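Side-chain contacts in Dps family DNA-binding stress response protein (PDB 2C41), which probably binds and oxidises iron, and may bind DNA, as a twelve-subunit ferritin-like cage of the Dps family that serves in the stress response: residues C[53-58]-C[140-145]; C[59-64]-C[133-138]; C[9-14]-C[121-126]; C[118-121]-C[127-130]. All coordinates share one frame; numbering follows the deposited sequence.

All four contacts lie in the four-helix bundle of one ferritin-like subunit. Interactions 1 and 2 follow each other along the same pair, helices 41-68 and 126-149, with centres about 10 Å apart; M58 of the first packs on L135 and T138 of the second. Interactions 3 and 4 sit at one end of the bundle, their centres about 6 Å apart and sharing T121, where the chain turns from helix 95-122 into helix 126-149 and helix 6-35 lies against the turn. Interaction 4 closes within thirteen residues, whereas interaction 3 ties the N-terminal helix to the turn. Together they join all four long helices, the centres of interactions 1 and 3 lying about 23 Å apart.

Interaction 1. Residues C[53-58]-C[140-145]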
loop_
_atom_site.group_PDB
_atom_site.type_symbol
_atom_site.label_atom_id
_atom_site.label_comp_id
_atom_site.label_asym_id
_atom_site.label_seq_id
_atom_site.Cartn_x
_atom_site.Cartn_y
_atom_site.Cartn_z
ATOM N N SER C 53 -15.061 -14.540 9.980
ATOM C CA SER C 53 -15.008 -13.451 8.992
ATOM C C SER C 53 -15.368 -13.905 7.587
ATOM O O SER C 53 -15.982 -13.154 6.831
ATOM C CB SER C 53 -13.628 -12.791 8.981
ATOM O OG SER C 53 -13.474 -11.999 10.141
ATOM N N GLU C 54 -14.965 -15.124 7.232
ATOM C CA GLU C 54 -15.299 -15.686 5.930
ATOM C C GLU C 54 -16.782 -16.006 5.806
ATOM O O GLU C 54 -17.388 -15.738 4.773
ATOM C CB GLU C 54 -14.438 -16.906 5.630
ATOM C CG GLU C 54 -12.984 -16.520 5.364
ATOM C CD GLU C 54 -12.163 -17.682 4.856
ATOM O OE1 GLU C 54 -11.537 -17.527 3.785
ATOM O OE2 GLU C 54 -12.155 -18.746 5.513
ATOM N N VAL C 55 -17.366 -16.539 6.870
ATOM C CA VAL C 55 -18.816 -16.743 6.914
ATOM C C VAL C 55 -19.543 -15.394 6.867
ATOM O O VAL C 55 -20.515 -15.235 6.137
ATOM C CB VAL C 55 -19.251 -17.536 8.158
ATOM C CG1 VAL C 55 -20.773 -17.548 8.281
ATOM C CG2 VAL C 55 -18.712 -18.975 8.097
ATOM N N PHE C 56 -19.032 -14.419 7.619
ATOM C CA PHE C 56 -19.620 -13.082 7.648
ATOM C C PHE C 56 -19.841 -12.509 6.253
ATOM O O PHE C 56 -20.921 -11.986 5.961
ATOM C CB PHE C 56 -18.732 -12.104 8.433
ATOM C CG PHE C 56 -19.207 -10.680 8.349
ATOM C CD1 PHE C 56 -18.624 -9.790 7.448
ATOM C CD2 PHE C 56 -20.256 -10.241 9.149
ATOM C CE1 PHE C 56 -19.073 -8.471 7.358
ATOM C CE2 PHE C 56 -20.714 -8.921 9.067
ATOM C CZ PHE C 56 -20.118 -8.040 8.169
ATOM N N ALA C 57 -18.811 -12.604 5.410
ATOM C CA ALA C 57 -18.834 -12.051 4.053
ATOM C C ALA C 57 -19.976 -12.624 3.228
ATOM O O ALA C 57 -20.472 -11.983 2.298
ATOM C CB ALA C 57 -17.507 -12.309 3.363
ATOM N N MET C 58 -20.391 -13.842 3.568
ATOM C CA MET C 58 -21.456 -14.518 2.841
ATOM C C MET C 58 -22.829 -13.916 3.079
ATOM O O MET C 58 -23.717 -14.056 2.237
ATOM C CB MET C 58 -21.492 -15.997 3.215
ATOM C CG MET C 58 -20.184 -16.702 2.933
ATOM S SD MET C 58 -20.400 -18.449 3.314
ATOM C CE MET C 58 -18.699 -18.996 3.299
ATOM N N GLN C 140 -16.300 -26.138 3.280
ATOM C CA GLN C 140 -15.516 -27.380 3.272
ATOM C C GLN C 140 -14.118 -27.164 3.864
ATOM O O GLN C 140 -13.595 -28.035 4.572
ATOM C CB GLN C 140 -15.471 -27.980 1.871
ATOM C CG GLN C 140 -16.842 -28.523 1.469
ATOM C CD GLN C 140 -16.998 -28.807 -0.011
ATOM O OE1 GLN C 140 -16.425 -28.126 -0.871
ATOM N NE2 GLN C 140 -17.824 -29.812 -0.322
ATOM N N LYS C 141 -13.530 -25.998 3.604
ATOM C CA LYS C 141 -12.232 -25.653 4.202
ATOM C C LYS C 141 -12.346 -25.539 5.721
ATOM O O LYS C 141 -11.543 -26.116 6.461
ATOM C CB LYS C 141 -11.676 -24.346 3.624
ATOM C CG LYS C 141 -10.311 -23.955 4.226
ATOM C CD LYS C 141 -9.806 -22.604 3.698
ATOM C CE LYS C 141 -10.644 -21.439 4.245
ATOM N NZ LYS C 141 -9.956 -20.129 4.065
ATOM N N HIS C 142 -13.369 -24.818 6.174
ATOM C CA HIS C 142 -13.622 -24.616 7.600
ATOM C C HIS C 142 -13.815 -25.939 8.326
ATOM O O HIS C 142 -13.263 -26.150 9.407
ATOM C CB HIS C 142 -14.861 -23.745 7.802
ATOM C CG HIS C 142 -14.684 -22.319 7.369
ATOM N ND1 HIS C 142 -15.728 -21.420 7.331
ATOM C CD2 HIS C 142 -13.584 -21.637 6.962
ATOM C CE1 HIS C 142 -15.282 -20.244 6.923
ATOM N NE2 HIS C 142 -13.985 -20.350 6.686
ATOM N N ARG C 143 -14.600 -26.827 7.718
ATOM C CA ARG C 143 -14.872 -28.145 8.285
ATOM C C ARG C 143 -13.583 -28.958 8.434
ATOM O O ARG C 143 -13.353 -29.592 9.463
ATOM C CB ARG C 143 -15.888 -28.891 7.409
ATOM C CG ARG C 143 -16.117 -30.336 7.826
ATOM C CD ARG C 143 -17.024 -31.056 6.828
ATOM N NE ARG C 143 -17.093 -32.478 7.146
ATOM C CZ ARG C 143 -16.221 -33.393 6.722
ATOM N NH1 ARG C 143 -16.377 -34.666 7.086
ATOM N NH2 ARG C 143 -15.195 -33.045 5.938
ATOM N N TRP C 144 -12.751 -28.946 7.394
ATOM C CA TRP C 144 -11.465 -29.632 7.444
ATOM C C TRP C 144 -10.580 -29.113 8.601
ATOM O O TRP C 144 -10.097 -29.908 9.409
ATOM C CB TRP C 144 -10.763 -29.552 6.081
ATOM C CG TRP C 144 -9.282 -29.744 6.147
ATOM C CD1 TRP C 144 -8.601 -30.758 6.760
ATOM C CD2 TRP C 144 -8.301 -28.887 5.568
ATOM N NE1 TRP C 144 -7.243 -30.573 6.608
ATOM C CE2 TRP C 144 -7.036 -29.432 5.874
ATOM C CE3 TRP C 144 -8.370 -27.700 4.822
ATOM C CZ2 TRP C 144 -5.841 -28.827 5.467
ATOM C CZ3 TRP C 144 -7.180 -27.101 4.407
ATOM C CH2 TRP C 144 -5.933 -27.670 4.736
ATOM N N PHE C 145 -10.385 -27.794 8.678
ATOM C CA PHE C 145 -9.613 -27.176 9.771
ATOM C C PHE C 145 -10.110 -27.622 11.145
ATOM O O PHE C 145 -9.329 -28.060 12.000
ATOM C CB PHE C 145 -9.680 -25.641 9.686
ATOM C CG PHE C 145 -8.531 -25.011 8.931
ATOM C CD1 PHE C 145 -8.356 -25.250 7.571
ATOM C CD2 PHE C 145 -7.646 -24.154 9.580
ATOM C CE1 PHE C 145 -7.295 -24.661 6.871
ATOM C CE2 PHE C 145 -6.584 -23.552 8.889
ATOM C CZ PHE C 145 -6.412 -23.806 7.535
#
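E54 reaches across to H142 and K141 where helices 41-68 and 126-149 run antiparallel in the four-helix bundle of the ferritin-like fold. The local axes stand 11.8 Å apart, so long polar side chains span the gap. E54 CB starts the contact at the imidazole edge, in the ring plane, 3.6 Å from H142 NE2. CG lies anti to the carbonyl carbon (chi1 -70°), and the chain runs on extended. E54 CG is still 4.2 Å from H142 NE2, while E54 CD comes within 3.4 Å of K141 NZ. At the tip, the two oxygens have unequal roles. OE2 is gripped twice. H142 NE2 donates to E54 OE2 over 2.7 Å, a His-carboxylate hydrogen bond with an N-H...O angle of 162°; the oxygen lies close to the ring plane, but the ring meets it on its anti side and well out of the carboxylate plane. K141 NZ takes the syn lone pair of E54 OE2 at 3.0 Å, forming a salt bridge, with a weak second bond to E54 OE1. K141 arrives about perpendicular to the glutamate, bent at chi3 so that its ammonium turns onto the carboxylate. The buried imidazole is thus fixed in rotation, and the ammonium probably helps balance the carboxylate charge. H106 of helix 95-122 and Y29 of helix 6-35 also touch H142, placing the ring among all four long helices. Next to the polar pair, V55 supplies the apolar side: its CG2 rests at the edge of the imidazole, 3.8 Å from H142 CE1.

Interaction 2. Residues C[59-64]-C[133-138]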
loop_
_atom_site.group_PDB
_atom_site.type_symbol
_atom_site.label_atom_id
_atom_site.label_comp_id
_atom_site.label_asym_id
_atom_site.label_seq_id
_atom_site.Cartn_x
_atom_site.Cartn_y
_atom_site.Cartn_z
ATOM N N ILE C 59 -23.007 -13.256 4.222
ATOM C CA ILE C 59 -24.304 -12.695 4.582
ATOM C C ILE C 59 -24.791 -11.725 3.506
ATOM O O ILE C 59 -25.897 -11.866 2.985
ATOM C CB ILE C 59 -24.277 -11.983 5.960
ATOM C CG1 ILE C 59 -23.928 -12.984 7.072
ATOM C CG2 ILE C 59 -25.619 -11.303 6.219
ATOM C CD1 ILE C 59 -23.486 -12.338 8.367
ATOM N N ASP C 60 -23.960 -10.747 3.170
ATOM C CA ASP C 60 -24.352 -9.752 2.181
ATOM C C ASP C 60 -24.499 -10.352 0.778
ATOM O O ASP C 60 -25.395 -9.962 0.027
ATOM C CB ASP C 60 -23.369 -8.586 2.170
ATOM C CG ASP C 60 -23.921 -7.386 1.439
ATOM O OD1 ASP C 60 -23.456 -7.126 0.319
ATOM O OD2 ASP C 60 -24.850 -6.742 1.959
ATOM N N GLU C 61 -23.643 -11.318 0.435
ATOM C CA GLU C 61 -23.708 -11.975 -0.875
ATOM C C GLU C 61 -25.039 -12.709 -1.061
ATOM O O GLU C 61 -25.679 -12.599 -2.111
ATOM C CB GLU C 61 -22.575 -12.982 -1.035
ATOM C CG GLU C 61 -21.203 -12.381 -1.107
ATOM C CD GLU C 61 -20.274 -13.284 -1.866
ATOM O OE1 GLU C 61 -19.615 -14.123 -1.228
ATOM O OE2 GLU C 61 -20.244 -13.180 -3.104
ATOM N N LEU C 62 -25.434 -13.460 -0.034
ATOM C CA LEU C 62 -26.675 -14.234 -0.061
ATOM C C LEU C 62 -27.910 -13.337 0.009
ATOM O O LEU C 62 -28.919 -13.601 -0.655
ATOM C CB LEU C 62 -26.686 -15.258 1.076
ATOM C CG LEU C 62 -25.675 -16.401 0.921
ATOM C CD1 LEU C 62 -25.420 -17.076 2.287
ATOM C CD2 LEU C 62 -26.156 -17.402 -0.132
ATOM N N ALA C 63 -27.820 -12.269 0.798
ATOM C CA ALA C 63 -28.920 -11.321 0.920
ATOM C C ALA C 63 -29.147 -10.575 -0.385
ATOM O O ALA C 63 -30.267 -10.511 -0.886
ATOM C CB ALA C 63 -28.654 -10.342 2.054
ATOM N N GLU C 64 -28.075 -10.036 -0.957
ATOM C CA GLU C 64 -28.220 -9.254 -2.183
ATOM C C GLU C 64 -28.571 -10.112 -3.402
ATOM O O GLU C 64 -29.187 -9.620 -4.352
ATOM C CB GLU C 64 -27.006 -8.348 -2.398
ATOM C CG GLU C 64 -26.820 -7.390 -1.206
ATOM C CD GLU C 64 -26.121 -6.103 -1.552
ATOM O OE1 GLU C 64 -25.271 -6.093 -2.479
ATOM O OE2 GLU C 64 -26.425 -5.100 -0.873
ATOM N N THR C 133 -21.919 -22.831 -5.210
ATOM C CA THR C 133 -20.765 -23.658 -5.582
ATOM C C THR C 133 -19.458 -23.065 -5.048
ATOM O O THR C 133 -18.588 -23.797 -4.574
ATOM C CB THR C 133 -20.699 -23.867 -7.093
ATOM O OG1 THR C 133 -21.868 -24.580 -7.518
ATOM C CG2 THR C 133 -19.456 -24.679 -7.492
ATOM N N ARG C 134 -19.334 -21.742 -5.117
ATOM C CA ARG C 134 -18.164 -21.050 -4.559
ATOM C C ARG C 134 -18.165 -21.090 -3.027
ATOM O O ARG C 134 -17.166 -21.462 -2.398
ATOM C CB ARG C 134 -18.103 -19.603 -5.069
ATOM C CG ARG C 134 -17.016 -18.747 -4.401
ATOM C CD ARG C 134 -16.745 -17.453 -5.159
ATOM N NE ARG C 134 -17.957 -16.671 -5.413
ATOM C CZ ARG C 134 -18.554 -15.863 -4.532
ATOM N NH1 ARG C 134 -19.652 -15.205 -4.893
ATOM N NH2 ARG C 134 -18.061 -15.693 -3.304
ATOM N N LEU C 135 -19.288 -20.702 -2.430
ATOM C CA LEU C 135 -19.371 -20.596 -0.975
ATOM C C LEU C 135 -19.184 -21.932 -0.266
ATOM O O LEU C 135 -18.571 -21.994 0.802
ATOM C CB LEU C 135 -20.685 -19.936 -0.534
ATOM C CG LEU C 135 -20.938 -18.479 -0.968
ATOM C CD1 LEU C 135 -22.170 -17.935 -0.236
ATOM C CD2 LEU C 135 -19.707 -17.594 -0.741
ATOM N N VAL C 136 -19.705 -23.004 -0.856
ATOM C CA VAL C 136 -19.604 -24.314 -0.203
ATOM C C VAL C 136 -18.141 -24.750 0.002
ATOM O O VAL C 136 -17.829 -25.436 0.972
ATOM C CB VAL C 136 -20.480 -25.386 -0.913
ATOM C CG1 VAL C 136 -19.789 -25.929 -2.156
ATOM C CG2 VAL C 136 -20.849 -26.520 0.050
ATOM N N GLN C 137 -17.243 -24.314 -0.887
ATOM C CA GLN C 137 -15.824 -24.671 -0.774
ATOM C C GLN C 137 -15.185 -24.046 0.468
ATOM O O GLN C 137 -14.329 -24.654 1.113
ATOM C CB GLN C 137 -15.061 -24.289 -2.046
ATOM C CG GLN C 137 -15.571 -25.042 -3.279
ATOM C CD GLN C 137 -15.034 -24.486 -4.580
ATOM O OE1 GLN C 137 -15.785 -23.908 -5.395
ATOM N NE2 GLN C 137 -13.729 -24.630 -4.780
ATOM N N THR C 138 -15.618 -22.831 0.805
ATOM C CA THR C 138 -15.155 -22.181 2.036
ATOM C C THR C 138 -15.639 -22.968 3.265
ATOM O O THR C 138 -14.874 -23.211 4.195
ATOM C CB THR C 138 -15.599 -20.708 2.065
ATOM O OG1 THR C 138 -14.908 -20.017 1.016
ATOM C CG2 THR C 138 -15.272 -20.058 3.400
#
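A bend at chi3 (53°) turns the R134 guanidinium toward helix 41-68, where E61 extends to meet it; the arginine CG leaves the backbone opposite the N (chi1 173°). This antiparallel helix pair of the ferritin-like bundle is 12.2 Å apart at the local axes, a gap bridged by paired side chains. The carboxylate faces the guanidinium edge end-on, the planes only 27° apart, and the two groups form a bidentate salt bridge. R134 NH1 donates to E61 OE2 at 2.8 Å, and R134 NH2 to E61 OE1 at 3.0 Å, the latter nearly straight and on the syn lone pair. A weak third bond runs from R134 NH2 to E61 OE2, and the two main ones hold both flat groups against rotation. R134 is exposed, so the charged pair lies toward the solvent side of the contact.

Next to it the interface turns apolar. L135 CD2 comes alongside E61 OE1 at 3.5 Å, while the other branch of this leucine points at L62. M58 and M113 also pack on L135, tying it to helices 41-68 and 95-122. The two leucines meet tip to tip, L62 CG lying 4.0 Å from L135 CD1.

Interaction 3. Residues C[9-14]-C[121-126]; sequences EQVLTT and TEAGDI
V11 spreads its two methyl branches over the turn that links helices 95-122 and 126-149, one to each of two residues. CG2, anti to its own carbonyl carbon, faces the methyl of A123, with V11 CG2 and A123 CB 3.8 Å apart. CG1, anti to the backbone N (chi1 167°), approaches the carboxylate of D125, and V11 CG1 lies 3.6 Å from D125 OD2. The valine and aspartate side chains cross at a slant, and the V11 methyl meets OD2 by van der Waals contact. That carboxylate is committed elsewhere: D125 sits at the N-cap of helix 126-149, where D125 OD1 caps the backbone N of T128 and makes a salt bridge with R65, and OD2 hydrogen-bonds T128 OG1. These partners satisfy the buried charge and hold the group where V11 meets it.

Between the two touching residues the backbone reverses in a Schellman motif. G124 closes it with positive phi (77°), a conformation readily adopted by glycine, and the turn brings A123 and D125 to the same valine. L69 from the loop after helix 41-68 packs on both V11 and D125. The contact therefore seats helix 6-35 against the junction of helices 95-122 and 126-149, with V11 also touching I119 of the former and T128 of the latter.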
loop_
_atom_site.group_PDB
_atom_site.type_symbol
_atom_site.label_atom_id
_atom_site.label_comp_id
_atom_site.label_asym_id
_atom_site.label_seq_id
_atom_site.Cartn_x
_atom_site.Cartn_y
_atom_site.Cartn_z
ATOM N N GLU C 9 -39.307 -19.286 -7.328
ATOM C CA GLU C 9 -39.809 -19.068 -5.977
ATOM C C GLU C 9 -39.022 -19.929 -4.989
ATOM O O GLU C 9 -38.588 -19.468 -3.937
ATOM C CB GLU C 9 -41.308 -19.367 -5.919
ATOM C CG GLU C 9 -42.128 -18.373 -6.717
ATOM C CD GLU C 9 -43.536 -18.857 -7.039
ATOM O OE1 GLU C 9 -43.947 -19.936 -6.560
ATOM O OE2 GLU C 9 -44.233 -18.142 -7.787
ATOM N N GLN C 10 -38.807 -21.179 -5.363
ATOM C CA GLN C 10 -38.016 -22.100 -4.549
ATOM C C GLN C 10 -36.584 -21.607 -4.354
ATOM O O GLN C 10 -36.037 -21.721 -3.261
ATOM C CB GLN C 10 -38.002 -23.504 -5.160
ATOM C CG GLN C 10 -39.332 -24.238 -5.004
ATOM C CD GLN C 10 -39.319 -25.616 -5.639
ATOM O OE1 GLN C 10 -38.411 -26.413 -5.406
ATOM N NE2 GLN C 10 -40.337 -25.906 -6.440
ATOM N N VAL C 11 -35.978 -21.059 -5.408
ATOM C CA VAL C 11 -34.624 -20.500 -5.284
ATOM C C VAL C 11 -34.587 -19.399 -4.214
ATOM O O VAL C 11 -33.694 -19.377 -3.357
ATOM C CB VAL C 11 -34.084 -19.967 -6.631
ATOM C CG1 VAL C 11 -32.834 -19.121 -6.409
ATOM C CG2 VAL C 11 -33.767 -21.116 -7.564
ATOM N N LEU C 12 -35.558 -18.492 -4.260
ATOM C CA LEU C 12 -35.632 -17.414 -3.277
ATOM C C LEU C 12 -35.754 -17.960 -1.857
ATOM O O LEU C 12 -35.105 -17.457 -0.933
ATOM C CB LEU C 12 -36.781 -16.457 -3.600
ATOM C CG LEU C 12 -36.539 -15.604 -4.848
ATOM C CD1 LEU C 12 -37.808 -14.830 -5.223
ATOM C CD2 LEU C 12 -35.364 -14.659 -4.627
ATOM N N THR C 13 -36.554 -19.013 -1.694
ATOM C CA THR C 13 -36.694 -19.674 -0.393
ATOM C C THR C 13 -35.329 -20.187 0.095
ATOM O O THR C 13 -34.976 -19.984 1.255
ATOM C CB THR C 13 -37.752 -20.808 -0.463
ATOM O OG1 THR C 13 -39.031 -20.230 -0.749
ATOM C CG2 THR C 13 -37.818 -21.596 0.837
ATOM N N THR C 14 -34.554 -20.804 -0.800
ATOM C CA THR C 14 -33.227 -21.307 -0.423
ATOM C C THR C 14 -32.310 -20.167 0.018
ATOM O O THR C 14 -31.571 -20.315 0.988
ATOM C CB THR C 14 -32.523 -22.131 -1.529
ATOM O OG1 THR C 14 -31.988 -21.263 -2.546
ATOM C CG2 THR C 14 -33.472 -23.182 -2.137
ATOM N N THR C 121 -29.805 -24.744 -10.353
ATOM C CA THR C 121 -29.455 -25.283 -11.665
ATOM C C THR C 121 -30.725 -25.699 -12.435
ATOM O O THR C 121 -30.875 -25.377 -13.626
ATOM C CB THR C 121 -28.436 -26.443 -11.529
ATOM O OG1 THR C 121 -27.168 -25.922 -11.090
ATOM C CG2 THR C 121 -28.247 -27.196 -12.860
ATOM N N GLU C 122 -31.634 -26.380 -11.742
ATOM C CA GLU C 122 -32.925 -26.775 -12.328
ATOM C C GLU C 122 -33.753 -25.567 -12.762
ATOM O O GLU C 122 -34.466 -25.628 -13.765
ATOM C CB GLU C 122 -33.727 -27.619 -11.342
ATOM C CG GLU C 122 -33.163 -29.014 -11.154
ATOM C CD GLU C 122 -33.976 -29.857 -10.191
ATOM O OE1 GLU C 122 -33.558 -31.003 -9.912
ATOM O OE2 GLU C 122 -35.026 -29.382 -9.706
ATOM N N ALA C 123 -33.655 -24.479 -12.000
ATOM C CA ALA C 123 -34.364 -23.230 -12.308
ATOM C C ALA C 123 -33.706 -22.442 -13.447
ATOM O O ALA C 123 -34.239 -21.411 -13.887
ATOM C CB ALA C 123 -34.463 -22.356 -11.065
ATOM N N GLY C 124 -32.546 -22.915 -13.902
ATOM C CA GLY C 124 -31.763 -22.220 -14.920
ATOM C C GLY C 124 -31.009 -21.020 -14.358
ATOM O O GLY C 124 -30.478 -20.208 -15.113
ATOM N N ASP C 125 -30.969 -20.919 -13.030
ATOM C CA ASP C 125 -30.325 -19.794 -12.342
ATOM C C ASP C 125 -28.839 -20.090 -12.141
ATOM O O ASP C 125 -28.399 -20.455 -11.045
ATOM C CB ASP C 125 -31.016 -19.514 -11.001
ATOM C CG ASP C 125 -30.506 -18.242 -10.322
ATOM O OD1 ASP C 125 -29.497 -17.643 -10.777
ATOM O OD2 ASP C 125 -31.110 -17.859 -9.302
ATOM N N ILE C 126 -28.071 -19.930 -13.214
ATOM C CA ILE C 126 -26.644 -20.274 -13.197
ATOM C C ILE C 126 -25.846 -19.439 -12.185
ATOM O O ILE C 126 -24.901 -19.932 -11.578
ATOM C CB ILE C 126 -25.989 -20.231 -14.626
ATOM C CG1 ILE C 126 -26.007 -18.808 -15.212
ATOM C CG2 ILE C 126 -26.677 -21.252 -15.561
ATOM C CD1 ILE C 126 -25.343 -18.672 -16.575
#

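Interaction 4. Residues C[118-121]-C[127-130]; sequences EIAT and GTAD
A120 and A129 face each other where helices 95-122 and 126-149 diverge from the short turn joining them, a helical hairpin at the end of the ferritin-like bundle. Small residues allow a close approach: A120 CA and A129 CA are 5.1 Å apart. The buried side is the tight one. A120 CB presses on the backbone of the other helix, 3.5 Å from A129 N, and stands 4.0 Å from A129 CB. A120 CB also meets T128 CG2 at 3.9 Å. T128 has that methyl anti to its backbone N, leaving OG1 (chi1 -61°) to turn from the alanine toward R65, with which it hydrogen-bonds beside its partner D125.

Toward solvent the contact thins to one exposed side chain. T121 lays OG1 against the methyl of A129, with T121 OG1 and A129 CB 3.4 Å apart, a van der Waals touch; the hydroxyl's own hydrogen bond goes to A117 O, one turn back in its own helix. Inward, L15 of helix 6-35 packs on T128, and T14 of the same helix meets I119, so that the hairpin closes over the N-terminal helix.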
loop_
_atom_site.group_PDB
_atom_site.type_symbol
_atom_site.label_atom_id
_atom_site.label_comp_id
_atom_site.label_asym_id
_atom_site.label_seq_id
_atom_site.Cartn_x
_atom_site.Cartn_y
_atom_site.Cartn_z
ATOM N N GLU C 118 -28.412 -27.460 -6.755
ATOM C CA GLU C 118 -29.166 -28.296 -7.687
ATOM C C GLU C 118 -30.498 -27.637 -8.044
ATOM O O GLU C 118 -30.885 -27.640 -9.211
ATOM C CB GLU C 118 -29.382 -29.726 -7.151
ATOM C CG GLU C 118 -29.741 -30.716 -8.276
ATOM C CD GLU C 118 -30.006 -32.145 -7.813
ATOM O OE1 GLU C 118 -30.560 -32.929 -8.624
ATOM O OE2 GLU C 118 -29.666 -32.500 -6.660
ATOM N N ILE C 119 -31.174 -27.075 -7.039
ATOM C CA ILE C 119 -32.432 -26.357 -7.248
ATOM C C ILE C 119 -32.218 -25.167 -8.186
ATOM O O ILE C 119 -32.961 -24.984 -9.154
ATOM C CB ILE C 119 -33.063 -25.892 -5.920
ATOM C CG1 ILE C 119 -33.542 -27.111 -5.112
ATOM C CG2 ILE C 119 -34.242 -24.937 -6.191
ATOM C CD1 ILE C 119 -33.777 -26.834 -3.635
ATOM N N ALA C 120 -31.184 -24.374 -7.917
ATOM C CA ALA C 120 -30.869 -23.224 -8.780
ATOM C C ALA C 120 -30.573 -23.667 -10.218
ATOM O O ALA C 120 -31.034 -23.048 -11.185
ATOM C CB ALA C 120 -29.702 -22.434 -8.204
ATOM N N THR C 121 -29.805 -24.744 -10.353
ATOM C CA THR C 121 -29.455 -25.283 -11.665
ATOM C C THR C 121 -30.725 -25.699 -12.435
ATOM O O THR C 121 -30.875 -25.377 -13.626
ATOM C CB THR C 121 -28.436 -26.443 -11.529
ATOM O OG1 THR C 121 -27.168 -25.922 -11.090
ATOM C CG2 THR C 121 -28.247 -27.196 -12.860
ATOM N N GLY C 127 -26.245 -18.183 -11.999
ATOM C CA GLY C 127 -25.575 -17.295 -11.044
ATOM C C GLY C 127 -25.708 -17.784 -9.610
ATOM O O GLY C 127 -24.727 -17.841 -8.877
ATOM N N THR C 128 -26.926 -18.131 -9.208
ATOM C CA THR C 128 -27.165 -18.611 -7.850
ATOM C C THR C 128 -26.512 -19.970 -7.615
ATOM O O THR C 128 -25.954 -20.205 -6.539
ATOM C CB THR C 128 -28.658 -18.660 -7.523
ATOM O OG1 THR C 128 -29.193 -17.340 -7.612
ATOM C CG2 THR C 128 -28.896 -19.212 -6.125
ATOM N N ALA C 129 -26.561 -20.853 -8.617
ATOM C CA ALA C 129 -25.851 -22.136 -8.517
ATOM C C ALA C 129 -24.355 -21.890 -8.304
ATOM O O ALA C 129 -23.716 -22.542 -7.477
ATOM C CB ALA C 129 -26.079 -22.991 -9.759
ATOM N N ASP C 130 -23.809 -20.915 -9.032
ATOM C CA ASP C 130 -22.393 -20.566 -8.920
ATOM C C ASP C 130 -22.058 -20.023 -7.532
ATOM O O ASP C 130 -21.033 -20.384 -6.960
ATOM C CB ASP C 130 -21.988 -19.543 -9.990
ATOM C CG ASP C 130 -20.531 -19.151 -9.886
ATOM O OD1 ASP C 130 -19.663 -20.007 -10.159
ATOM O OD2 ASP C 130 -20.254 -18.001 -9.491
#